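Local coordinates for protein aldehyde dehydrogenase (Anabaena variabilis, PDB 4H7N) that probably oxidises aldehydes to the corresponding carboxylic acids with NAD+ as cofactor, as other members of the aldehyde dehydrogenase family do, at residues V378-A381 with V382-A385; E403-K406 with V407-L411; M358-T362 with E363-G367; E280-Y283 with H284-A288. All coordinates share one frame; numbering follows the deposited sequence.

Contact 1: V378-A381 with V382-A385; sequences VEEA and VYLA
Glu-380 and Leu-384, one helical turn apart, meet where a carboxylate chain folds over a leucine. CG of Glu-380 sits 3.8 Å from CD1 of Leu-384, and because the glutamate chain bends at chi2 (67°), its OE2 also comes within 3.8 Å of Leu-384 CG. The leucine itself is buried, with CG 3.3 Å from the Glu-380 carbonyl O, and its other neighbours include Met-373 of strand 369-375 and His-356. This is the inner, close-packed part, together with Ala-381 and Ala-385, whose methyls lie on Ile-240 of strand 237-241. All eight residues belong to helix 378-386, which packs on the seven-stranded mixed sheet, and four i-to-i+4 backbone bonds run through it, Leu-384 N to Glu-380 O being 2.8 Å long. Val-378 CG1 and Val-382 CG2 touch at 4.1 Å, and both valines pack on Val-407 of helix 401-408. The outer side is looser. Tyr-383 is exposed and runs alongside Glu-380, the carboxylate and ring planes 22° apart, with OE1 of Glu-380 no nearer than 3.9 Å to Tyr-383 CD2. With an alanine here, Leu-384 CG and CD1 would probably lose the glutamate chain that lies against them, and the tyrosine ring its neighbour.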
loop_
_atom_site.group_PDB
_atom_site.type_symbol
_atom_site.label_atom_id
_atom_site.label_comp_id
_atom_site.label_asym_id
_atom_site.label_seq_id
_atom_site.Cartn_x
_atom_site.Cartn_y
_atom_site.Cartn_z
ATOM N N VAL A 378 -22.498 -23.251 -15.439
ATOM C CA VAL A 378 -21.938 -22.173 -14.640
ATOM C C VAL A 378 -20.461 -22.393 -14.379
ATOM O O VAL A 378 -19.686 -21.452 -14.355
ATOM C CB VAL A 378 -22.622 -22.069 -13.264
ATOM C CG1 VAL A 378 -21.959 -20.965 -12.454
ATOM C CG2 VAL A 378 -24.107 -21.775 -13.425
ATOM N N GLU A 379 -20.058 -23.643 -14.213
ATOM C CA GLU A 379 -18.660 -23.914 -13.910
ATOM C C GLU A 379 -17.808 -23.429 -15.069
ATOM O O GLU A 379 -16.789 -22.805 -14.858
ATOM C CB GLU A 379 -18.421 -25.413 -13.619
ATOM C CG GLU A 379 -19.261 -26.011 -12.465
ATOM C CD GLU A 379 -20.808 -26.132 -12.714
ATOM O OE1 GLU A 379 -21.309 -26.225 -13.861
ATOM O OE2 GLU A 379 -21.577 -26.111 -11.725
ATOM N N GLU A 380 -18.256 -23.645 -16.308
ATOM C CA GLU A 380 -17.545 -23.114 -17.464
ATOM C C GLU A 380 -17.583 -21.565 -17.572
ATOM O O GLU A 380 -16.584 -20.931 -17.926
ATOM C CB GLU A 380 -18.088 -23.740 -18.739
ATOM C CG GLU A 380 -17.388 -23.284 -20.025
ATOM C CD GLU A 380 -15.912 -23.736 -20.149
ATOM O OE1 GLU A 380 -15.381 -24.350 -19.193
ATOM O OE2 GLU A 380 -15.278 -23.490 -21.208
ATOM N N ALA A 381 -18.733 -20.977 -17.289
ATOM C CA ALA A 381 -18.856 -19.505 -17.258
ATOM C C ALA A 381 -17.855 -18.869 -16.303
ATOM O O ALA A 381 -17.192 -17.902 -16.653
ATOM C CB ALA A 381 -20.279 -19.111 -16.894
ATOM N N VAL A 382 -17.745 -19.416 -15.083
ATOM C CA VAL A 382 -16.780 -18.947 -14.096
ATOM C C VAL A 382 -15.325 -19.154 -14.594
ATOM O O VAL A 382 -14.502 -18.241 -14.470
ATOM C CB VAL A 382 -16.985 -19.665 -12.741
ATOM C CG1 VAL A 382 -15.815 -19.457 -11.784
ATOM C CG2 VAL A 382 -18.290 -19.152 -12.102
ATOM N N TYR A 383 -15.029 -20.321 -15.142
ATOM C CA TYR A 383 -13.695 -20.584 -15.696
ATOM C C TYR A 383 -13.335 -19.559 -16.780
ATOM O O TYR A 383 -12.251 -18.988 -16.770
ATOM C CB TYR A 383 -13.622 -21.984 -16.312
ATOM C CG TYR A 383 -12.325 -22.172 -17.057
ATOM C CD1 TYR A 383 -11.131 -22.351 -16.352
ATOM C CD2 TYR A 383 -12.264 -22.067 -18.445
ATOM C CE1 TYR A 383 -9.928 -22.474 -17.017
ATOM C CE2 TYR A 383 -11.056 -22.193 -19.114
ATOM C CZ TYR A 383 -9.906 -22.393 -18.379
ATOM O OH TYR A 383 -8.709 -22.520 -18.988
ATOM N N LEU A 384 -14.245 -19.334 -17.725
ATOM C CA LEU A 384 -13.973 -18.347 -18.789
ATOM C C LEU A 384 -13.833 -16.916 -18.250
ATOM O O LEU A 384 -12.916 -16.227 -18.622
ATOM C CB LEU A 384 -15.044 -18.406 -19.885
ATOM C CG LEU A 384 -15.115 -19.749 -20.646
ATOM C CD1 LEU A 384 -16.471 -19.887 -21.340
ATOM C CD2 LEU A 384 -13.982 -19.887 -21.647
ATOM N N ALA A 385 -14.696 -16.501 -17.328
ATOM C CA ALA A 385 -14.642 -15.147 -16.796
ATOM C C ALA A 385 -13.325 -14.919 -16.079
ATOM O O ALA A 385 -12.795 -13.794 -16.086
ATOM C CB ALA A 385 -15.786 -14.886 -15.827
#

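Contact 2: E403-K406 with V407-L411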
loop_
_atom_site.group_PDB
_atom_site.type_symbol
_atom_site.label_atom_id
_atom_site.label_comp_id
_atom_site.label_asym_id
_atom_site.label_seq_id
_atom_site.Cartn_x
_atom_site.Cartn_y
_atom_site.Cartn_z
ATOM N N GLU A 403 -28.941 -15.914 -6.690
ATOM C CA GLU A 403 -28.328 -16.713 -7.758
ATOM C C GLU A 403 -27.071 -16.058 -8.405
ATOM O O GLU A 403 -26.025 -16.701 -8.574
ATOM C CB GLU A 403 -29.375 -17.059 -8.815
ATOM C CG GLU A 403 -28.888 -18.123 -9.763
ATOM C CD GLU A 403 -29.837 -18.403 -10.901
ATOM O OE1 GLU A 403 -30.943 -17.817 -10.993
ATOM O OE2 GLU A 403 -29.441 -19.255 -11.708
ATOM N N ALA A 404 -27.184 -14.773 -8.755
ATOM C CA ALA A 404 -26.081 -14.032 -9.296
ATOM C C ALA A 404 -24.925 -13.964 -8.288
ATOM O O ALA A 404 -23.742 -14.151 -8.655
ATOM C CB ALA A 404 -26.537 -12.626 -9.694
ATOM N N LEU A 405 -25.236 -13.693 -7.027
ATOM C CA LEU A 405 -24.172 -13.506 -6.042
ATOM C C LEU A 405 -23.345 -14.786 -5.894
ATOM O O LEU A 405 -22.086 -14.716 -5.753
ATOM C CB LEU A 405 -24.709 -13.037 -4.688
ATOM C CG LEU A 405 -25.099 -11.547 -4.542
ATOM C CD1 LEU A 405 -25.962 -11.367 -3.307
ATOM C CD2 LEU A 405 -23.906 -10.629 -4.458
ATOM N N LYS A 406 -24.017 -15.941 -5.920
ATOM C CA LYS A 406 -23.287 -17.235 -5.860
ATOM C C LYS A 406 -22.181 -17.312 -6.901
ATOM O O LYS A 406 -21.122 -17.832 -6.642
ATOM C CB LYS A 406 -24.202 -18.448 -6.081
ATOM C CG LYS A 406 -24.543 -19.218 -4.834
ATOM C CD LYS A 406 -25.626 -18.514 -4.017
ATOM C CE LYS A 406 -26.260 -19.420 -2.946
ATOM N NZ LYS A 406 -27.515 -18.810 -2.412
ATOM N N VAL A 407 -22.455 -16.813 -8.091
ATOM C CA VAL A 407 -21.499 -16.837 -9.161
ATOM C C VAL A 407 -20.486 -15.745 -8.995
ATOM O O VAL A 407 -19.256 -15.960 -9.176
ATOM C CB VAL A 407 -22.226 -16.687 -10.504
ATOM C CG1 VAL A 407 -21.240 -16.463 -11.645
ATOM C CG2 VAL A 407 -23.086 -17.929 -10.743
ATOM N N ALA A 408 -20.981 -14.558 -8.644
ATOM C CA ALA A 408 -20.119 -13.406 -8.435
ATOM C C ALA A 408 -19.017 -13.625 -7.388
ATOM O O ALA A 408 -17.876 -13.204 -7.595
ATOM C CB ALA A 408 -20.944 -12.206 -8.043
ATOM N N ARG A 409 -19.353 -14.292 -6.292
ATOM C CA ARG A 409 -18.368 -14.602 -5.278
ATOM C C ARG A 409 -17.227 -15.499 -5.779
ATOM O O ARG A 409 -16.204 -15.559 -5.134
ATOM C CB ARG A 409 -19.026 -15.244 -4.049
ATOM C CG ARG A 409 -19.932 -14.268 -3.299
ATOM C CD ARG A 409 -20.611 -14.929 -2.101
ATOM N NE ARG A 409 -21.719 -14.097 -1.613
ATOM C CZ ARG A 409 -23.008 -14.457 -1.573
ATOM N NH1 ARG A 409 -23.433 -15.668 -2.003
ATOM N NH2 ARG A 409 -23.896 -13.587 -1.079
ATOM N N GLN A 410 -17.377 -16.135 -6.942
ATOM C CA GLN A 410 -16.307 -16.972 -7.525
ATOM C C GLN A 410 -15.369 -16.234 -8.419
ATOM O O GLN A 410 -14.384 -16.809 -8.894
ATOM C CB GLN A 410 -16.918 -18.126 -8.300
ATOM C CG GLN A 410 -17.693 -19.034 -7.384
ATOM C CD GLN A 410 -18.340 -20.178 -8.119
ATOM O OE1 GLN A 410 -17.659 -20.982 -8.756
ATOM N NE2 GLN A 410 -19.650 -20.257 -8.054
ATOM N N LEU A 411 -15.647 -14.947 -8.658
ATOM C CA LEU A 411 -14.884 -14.247 -9.652
ATOM C C LEU A 411 -13.724 -13.477 -9.034
ATOM O O LEU A 411 -13.894 -12.839 -8.009
ATOM C CB LEU A 411 -15.800 -13.286 -10.411
ATOM C CG LEU A 411 -16.996 -13.939 -11.109
ATOM C CD1 LEU A 411 -17.792 -12.845 -11.845
ATOM C CD2 LEU A 411 -16.504 -14.972 -12.114
#
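Ala-404 O and Ala-408 N close a turn near the end of helix 401-408, the helix of the beta-alpha-beta unit that links strands 393-397 and 415-418. Going along 403-406, Glu-403 contributes little across the contact beyond its carbonyl O, 3.9 Å from Val-407 CG2; its carboxylate OE1 is bonded to Ser-244. Ala-404 turns its methyl to Val-396 and Ile-418 of the flanking strands, while its O takes the N-H of Ala-408 at 2.8 Å and, weakly, that of Val-407. Leu-405 CB lies 3.6 Å above one face of the Arg-409 guanidinium, offset toward the rim, and its CD1 comes 3.8 Å from NH2 of Arg-409. With CG of Arg-409 anti to its carbonyl carbon (chi1 -67°) and the chain extended to NE, the guanidinium reaches back over Leu-405. Gln-121 of the second subunit packs on both Leu-405 and Arg-409, placing this flank at the dimer interface. Lys-406 runs beside Arg-409, its NZ 5.2 Å from Arg-409 NH1, a like-charge approach that is probably mildly unfavourable. Lys-406 O accepts from Gln-410 NE2 at 3.2 Å; the oxygen lies near the glutamine's amide plane, while NE2 stands 40° out of the Lys-406 carbonyl plane.

Contact 3: M358-T362 with E363-G367; sequences MKVMT and EETFG
The loop between strands 349-352 and 369-375 of the mixed sheet makes a tight turn here, on which Lys-359 and Glu-363 run side by side. The carbonyl O of Lys-359 holds the turn: it accepts the N-H of Glu-363 at 2.8 Å, in the carbonyl plane, and also the backbone N-H of Thr-362. With CG of Glu-363 anti to its own carbonyl carbon (chi1 -61°) and the rest of the chain extended, the carboxylate comes alongside the lysine, OE1 and OE2 each 4.1 Å from Lys-359 CG. The ends do not form a direct salt bridge, NZ of Lys-359 staying 4.3 Å from Glu-363 OE1. One water spans the gap instead, accepting from NZ at 2.6 Å and donating to OE1 of Glu-363 at 2.8 Å. Deeper in the loop, Val-360 CG2 crosses Thr-365 at 3.9 Å from its OG1. The hydroxyl of Thr-365 is also bonded to His-320 of helix 311-326, while Lys-236 NZ bonds the carbonyl O atoms of both Val-360 and Glu-363. Farther along, the carboxylate of Glu-364 bonds to Gly-235 N, its side chain about 9 Å from that of Glu-232, the predicted active-site glutamate. The charged pair thus interacts through water at the surface, where Lys-359 NZ also has a long, weak ion pair with Asp-319, whereas Lys-236, bonded to the carbonyl O atoms of Val-360 and Glu-363, would probably offset their partial negative charge.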
loop_
_atom_site.group_PDB
_atom_site.type_symbol
_atom_site.label_atom_id
_atom_site.label_comp_id
_atom_site.label_asym_id
_atom_site.label_seq_id
_atom_site.Cartn_x
_atom_site.Cartn_y
_atom_site.Cartn_z
HETATM N N MSE A 358 -8.580 -15.656 -29.473
HETATM C CA MSE A 358 -8.570 -14.351 -30.147
HETATM C C MSE A 358 -8.169 -13.212 -29.211
HETATM O O MSE A 358 -8.533 -13.182 -28.008
HETATM C CB MSE A 358 -9.981 -14.034 -30.718
HETATM C CG MSE A 358 -10.555 -15.090 -31.620
HETATM SE SE MSE A 358 -12.494 -14.765 -31.877
HETATM C CE MSE A 358 -12.719 -16.184 -33.202
ATOM N N LYS A 359 -7.478 -12.215 -29.764
ATOM C CA LYS A 359 -7.070 -11.048 -28.999
ATOM C C LYS A 359 -8.216 -10.317 -28.390
ATOM O O LYS A 359 -8.117 -9.797 -27.277
ATOM C CB LYS A 359 -6.373 -10.056 -29.904
ATOM C CG LYS A 359 -5.013 -10.518 -30.390
ATOM C CD LYS A 359 -4.535 -9.504 -31.415
ATOM C CE LYS A 359 -3.391 -10.016 -32.255
ATOM N NZ LYS A 359 -2.126 -9.549 -31.650
ATOM N N VAL A 360 -9.309 -10.233 -29.135
ATOM C CA VAL A 360 -10.468 -9.478 -28.663
ATOM C C VAL A 360 -11.068 -10.055 -27.361
ATOM O O VAL A 360 -11.817 -9.385 -26.670
ATOM C CB VAL A 360 -11.522 -9.370 -29.800
ATOM C CG1 VAL A 360 -12.340 -10.645 -29.910
ATOM C CG2 VAL A 360 -12.410 -8.160 -29.594
HETATM N N MSE A 361 -10.770 -11.312 -27.061
HETATM C CA MSE A 361 -11.205 -11.951 -25.822
HETATM C C MSE A 361 -10.151 -12.023 -24.734
HETATM O O MSE A 361 -10.437 -12.483 -23.617
HETATM C CB MSE A 361 -11.815 -13.308 -26.206
HETATM C CG MSE A 361 -13.168 -12.945 -26.830
HETATM SE SE MSE A 361 -14.429 -14.403 -26.618
HETATM C CE MSE A 361 -15.183 -13.677 -24.953
ATOM N N THR A 362 -8.933 -11.573 -25.018
ATOM C CA THR A 362 -7.876 -11.704 -24.045
ATOM C C THR A 362 -7.143 -10.382 -23.770
ATOM O O THR A 362 -6.952 -10.066 -22.622
ATOM C CB THR A 362 -6.854 -12.751 -24.461
ATOM O OG1 THR A 362 -6.278 -12.366 -25.700
ATOM C CG2 THR A 362 -7.509 -14.116 -24.582
ATOM N N GLU A 363 -6.754 -9.620 -24.786
ATOM C CA GLU A 363 -6.039 -8.359 -24.574
ATOM C C GLU A 363 -7.045 -7.210 -24.516
ATOM O O GLU A 363 -8.063 -7.267 -25.176
ATOM C CB GLU A 363 -5.015 -8.120 -25.683
ATOM C CG GLU A 363 -3.951 -9.227 -25.731
ATOM C CD GLU A 363 -3.083 -9.201 -26.985
ATOM O OE1 GLU A 363 -3.037 -8.180 -27.699
ATOM O OE2 GLU A 363 -2.434 -10.235 -27.261
ATOM N N GLU A 364 -6.741 -6.181 -23.730
ATOM C CA GLU A 364 -7.610 -5.033 -23.585
ATOM C C GLU A 364 -7.867 -4.444 -24.976
ATOM O O GLU A 364 -6.930 -4.190 -25.731
ATOM C CB GLU A 364 -7.004 -3.973 -22.624
ATOM C CG GLU A 364 -7.954 -2.803 -22.281
ATOM C CD GLU A 364 -7.537 -1.986 -21.018
ATOM O OE1 GLU A 364 -6.318 -1.662 -20.943
ATOM O OE2 GLU A 364 -8.415 -1.680 -20.114
ATOM N N THR A 365 -9.129 -4.237 -25.294
ATOM C CA THR A 365 -9.527 -3.678 -26.600
ATOM C C THR A 365 -9.751 -2.154 -26.524
ATOM O O THR A 365 -9.310 -1.402 -27.399
ATOM C CB THR A 365 -10.782 -4.437 -27.073
ATOM O OG1 THR A 365 -10.474 -5.838 -27.165
ATOM C CG2 THR A 365 -11.250 -3.976 -28.446
ATOM N N PHE A 366 -10.424 -1.690 -25.455
ATOM C CA PHE A 366 -10.703 -0.266 -25.296
ATOM C C PHE A 366 -11.491 0.253 -26.511
ATOM O O PHE A 366 -11.239 1.359 -26.997
ATOM C CB PHE A 366 -9.378 0.502 -25.139
ATOM C CG PHE A 366 -9.282 1.319 -23.898
ATOM C CD1 PHE A 366 -9.331 0.711 -22.649
ATOM C CD2 PHE A 366 -9.167 2.711 -23.962
ATOM C CE1 PHE A 366 -9.232 1.448 -21.469
ATOM C CE2 PHE A 366 -9.072 3.457 -22.775
ATOM C CZ PHE A 366 -9.089 2.828 -21.546
ATOM N N GLY A 367 -12.434 -0.559 -26.996
ATOM C CA GLY A 367 -13.298 -0.203 -28.125
ATOM C C GLY A 367 -14.720 -0.692 -27.911
ATOM O O GLY A 367 -15.022 -1.338 -26.896
HETATM O O HOH W 1 -1.175 -7.890 -29.833
HETATM O O HOH W 2 -13.669 -6.701 -26.390
#

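Contact 4: E280-Y283 with H284-A288; sequences EEFY and HQLIA
Tyr-283 has CG between its backbone N and carbonyl carbon (chi1 80°), while His-284 has CG anti to its carbonyl carbon (chi1 -78°), and these two torsions swing the rings of consecutive residues to the same side of the helix. The two rings extend together from the helix, their centroids 4.5 Å apart and their planes at 36°, an oblique pair. CE1 of Tyr-283 stands over one face of the imidazole, toward its rim, 3.7 Å from His-284 CE1. From the turn before, CG of Glu-280 reaches His-284 CD2 at 3.7 Å; the carboxylate stops short of the ring, OE2 of Glu-280 4.1 Å from His-284 NE2. A turn later Ile-287 meets the tyrosine at its edge, near the ring plane, CD1 to CD1 at 3.8 Å. Replacing Tyr-283 by alanine is likely to take the aromatic neighbour from the imidazole and open a gap beside Ile-287 CD1. On the inward side, Phe-282 CE1 touches Leu-286 CD2 at 4.0 Å, the two side chains leaving successive turns in the same general direction. Beneath them the backbone keeps regular i-to-i+4 bonds, such as Ile-287 N to Tyr-283 O at 2.8 Å. All this belongs to helix 279-292. Tyr-283 also meets the rings of His-332 and Phe-279. Phe-282 packs against Thr-251 and Ile-254 of helix 247-259 and against Ile-272 and Val-274 of strand 269-275, while Leu-286 and Ile-287 rest on Val-350 and Tyr-283 on Thr-352, both of strand 349-352.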
loop_
_atom_site.group_PDB
_atom_site.type_symbol
_atom_site.label_atom_id
_atom_site.label_comp_id
_atom_site.label_asym_id
_atom_site.label_seq_id
_atom_site.Cartn_x
_atom_site.Cartn_y
_atom_site.Cartn_z
ATOM N N GLU A 280 -28.927 -17.237 -28.366
ATOM C CA GLU A 280 -29.426 -16.742 -29.639
ATOM C C GLU A 280 -30.347 -15.526 -29.423
ATOM O O GLU A 280 -30.188 -14.469 -30.039
ATOM C CB GLU A 280 -30.163 -17.867 -30.396
ATOM C CG GLU A 280 -30.884 -17.350 -31.639
ATOM C CD GLU A 280 -31.622 -18.410 -32.463
ATOM O OE1 GLU A 280 -31.823 -19.543 -31.968
ATOM O OE2 GLU A 280 -32.049 -18.086 -33.600
ATOM N N GLU A 281 -31.300 -15.692 -28.520
ATOM C CA GLU A 281 -32.270 -14.650 -28.175
ATOM C C GLU A 281 -31.589 -13.360 -27.659
ATOM O O GLU A 281 -31.947 -12.219 -28.006
ATOM C CB GLU A 281 -33.148 -15.280 -27.110
ATOM C CG GLU A 281 -34.234 -14.471 -26.465
ATOM C CD GLU A 281 -35.009 -15.354 -25.483
ATOM O OE1 GLU A 281 -34.785 -16.612 -25.432
ATOM O OE2 GLU A 281 -35.840 -14.778 -24.773
ATOM N N PHE A 282 -30.588 -13.565 -26.824
ATOM C CA PHE A 282 -29.804 -12.478 -26.283
ATOM C C PHE A 282 -29.040 -11.724 -27.364
ATOM O O PHE A 282 -29.094 -10.499 -27.411
ATOM C CB PHE A 282 -28.808 -13.031 -25.259
ATOM C CG PHE A 282 -27.889 -12.002 -24.696
ATOM C CD1 PHE A 282 -26.692 -11.732 -25.300
ATOM C CD2 PHE A 282 -28.198 -11.342 -23.512
ATOM C CE1 PHE A 282 -25.829 -10.782 -24.774
ATOM C CE2 PHE A 282 -27.338 -10.380 -22.984
ATOM C CZ PHE A 282 -26.155 -10.107 -23.619
ATOM N N TYR A 283 -28.310 -12.409 -28.230
ATOM C CA TYR A 283 -27.490 -11.649 -29.137
ATOM C C TYR A 283 -28.341 -10.909 -30.180
ATOM O O TYR A 283 -27.976 -9.811 -30.593
ATOM C CB TYR A 283 -26.332 -12.457 -29.735
ATOM C CG TYR A 283 -26.579 -13.379 -30.876
ATOM C CD1 TYR A 283 -26.831 -12.892 -32.138
ATOM C CD2 TYR A 283 -26.441 -14.755 -30.716
ATOM C CE1 TYR A 283 -27.010 -13.736 -33.208
ATOM C CE2 TYR A 283 -26.611 -15.629 -31.777
ATOM C CZ TYR A 283 -26.899 -15.120 -33.031
ATOM O OH TYR A 283 -27.103 -15.955 -34.115
ATOM N N HIS A 284 -29.477 -11.484 -30.553
ATOM C CA HIS A 284 -30.401 -10.777 -31.425
ATOM C C HIS A 284 -30.985 -9.546 -30.790
ATOM O O HIS A 284 -31.111 -8.500 -31.447
ATOM C CB HIS A 284 -31.514 -11.690 -31.890
ATOM C CG HIS A 284 -31.078 -12.611 -32.976
ATOM N ND1 HIS A 284 -30.519 -12.153 -34.151
ATOM C CD2 HIS A 284 -31.106 -13.956 -33.068
ATOM C CE1 HIS A 284 -30.228 -13.183 -34.929
ATOM N NE2 HIS A 284 -30.573 -14.287 -34.293
ATOM N N GLN A 285 -31.298 -9.627 -29.506
ATOM C CA GLN A 285 -31.781 -8.424 -28.847
ATOM C C GLN A 285 -30.637 -7.379 -28.742
ATOM O O GLN A 285 -30.830 -6.171 -28.981
ATOM C CB GLN A 285 -32.479 -8.747 -27.528
ATOM C CG GLN A 285 -33.160 -7.511 -26.994
ATOM C CD GLN A 285 -33.818 -7.663 -25.637
ATOM O OE1 GLN A 285 -34.317 -6.675 -25.112
ATOM N NE2 GLN A 285 -33.813 -8.864 -25.060
ATOM N N LEU A 286 -29.432 -7.847 -28.424
ATOM C CA LEU A 286 -28.269 -6.960 -28.345
ATOM C C LEU A 286 -28.009 -6.231 -29.655
ATOM O O LEU A 286 -27.736 -4.987 -29.680
ATOM C CB LEU A 286 -27.013 -7.751 -27.896
ATOM C CG LEU A 286 -25.839 -6.908 -27.411
ATOM C CD1 LEU A 286 -26.181 -6.098 -26.144
ATOM C CD2 LEU A 286 -24.620 -7.784 -27.134
ATOM N N ILE A 287 -28.057 -6.992 -30.741
ATOM C CA ILE A 287 -27.859 -6.368 -32.056
ATOM C C ILE A 287 -28.860 -5.242 -32.296
ATOM O O ILE A 287 -28.477 -4.146 -32.739
ATOM C CB ILE A 287 -27.905 -7.375 -33.191
ATOM C CG1 ILE A 287 -26.667 -8.268 -33.134
ATOM C CG2 ILE A 287 -27.903 -6.656 -34.547
ATOM C CD1 ILE A 287 -26.865 -9.563 -33.908
ATOM N N ALA A 288 -30.135 -5.507 -32.032
ATOM C CA ALA A 288 -31.186 -4.516 -32.363
ATOM C C ALA A 288 -30.926 -3.211 -31.600
ATOM O O ALA A 288 -31.015 -2.099 -32.166
ATOM C CB ALA A 288 -32.562 -5.060 -32.029
#

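Overall arrangement
Along the chain the order is contact 4, contact 3, contact 1, contact 2, and all four lie on or around the same seven-stranded mixed sheet. Contacts 1 and 2 are close neighbours, centres 11 Å apart: helices 378-386 and 401-408 pack together, with Val-382 CG1 lying 3.9 Å from Gln-410 OE1 and Ala-385 meeting Leu-411. The others stand apart without touching; the centre of contact 3 is 18 Å from that of contact 1 and 21 Å from that of contact 4, on helix 279-292. Strand 369-375 follows the loop of contact 3 and leads into helix 378-386. The sheet thus connects a loop near the predicted active-site glutamate with peripheral helices, one meeting the second subunit.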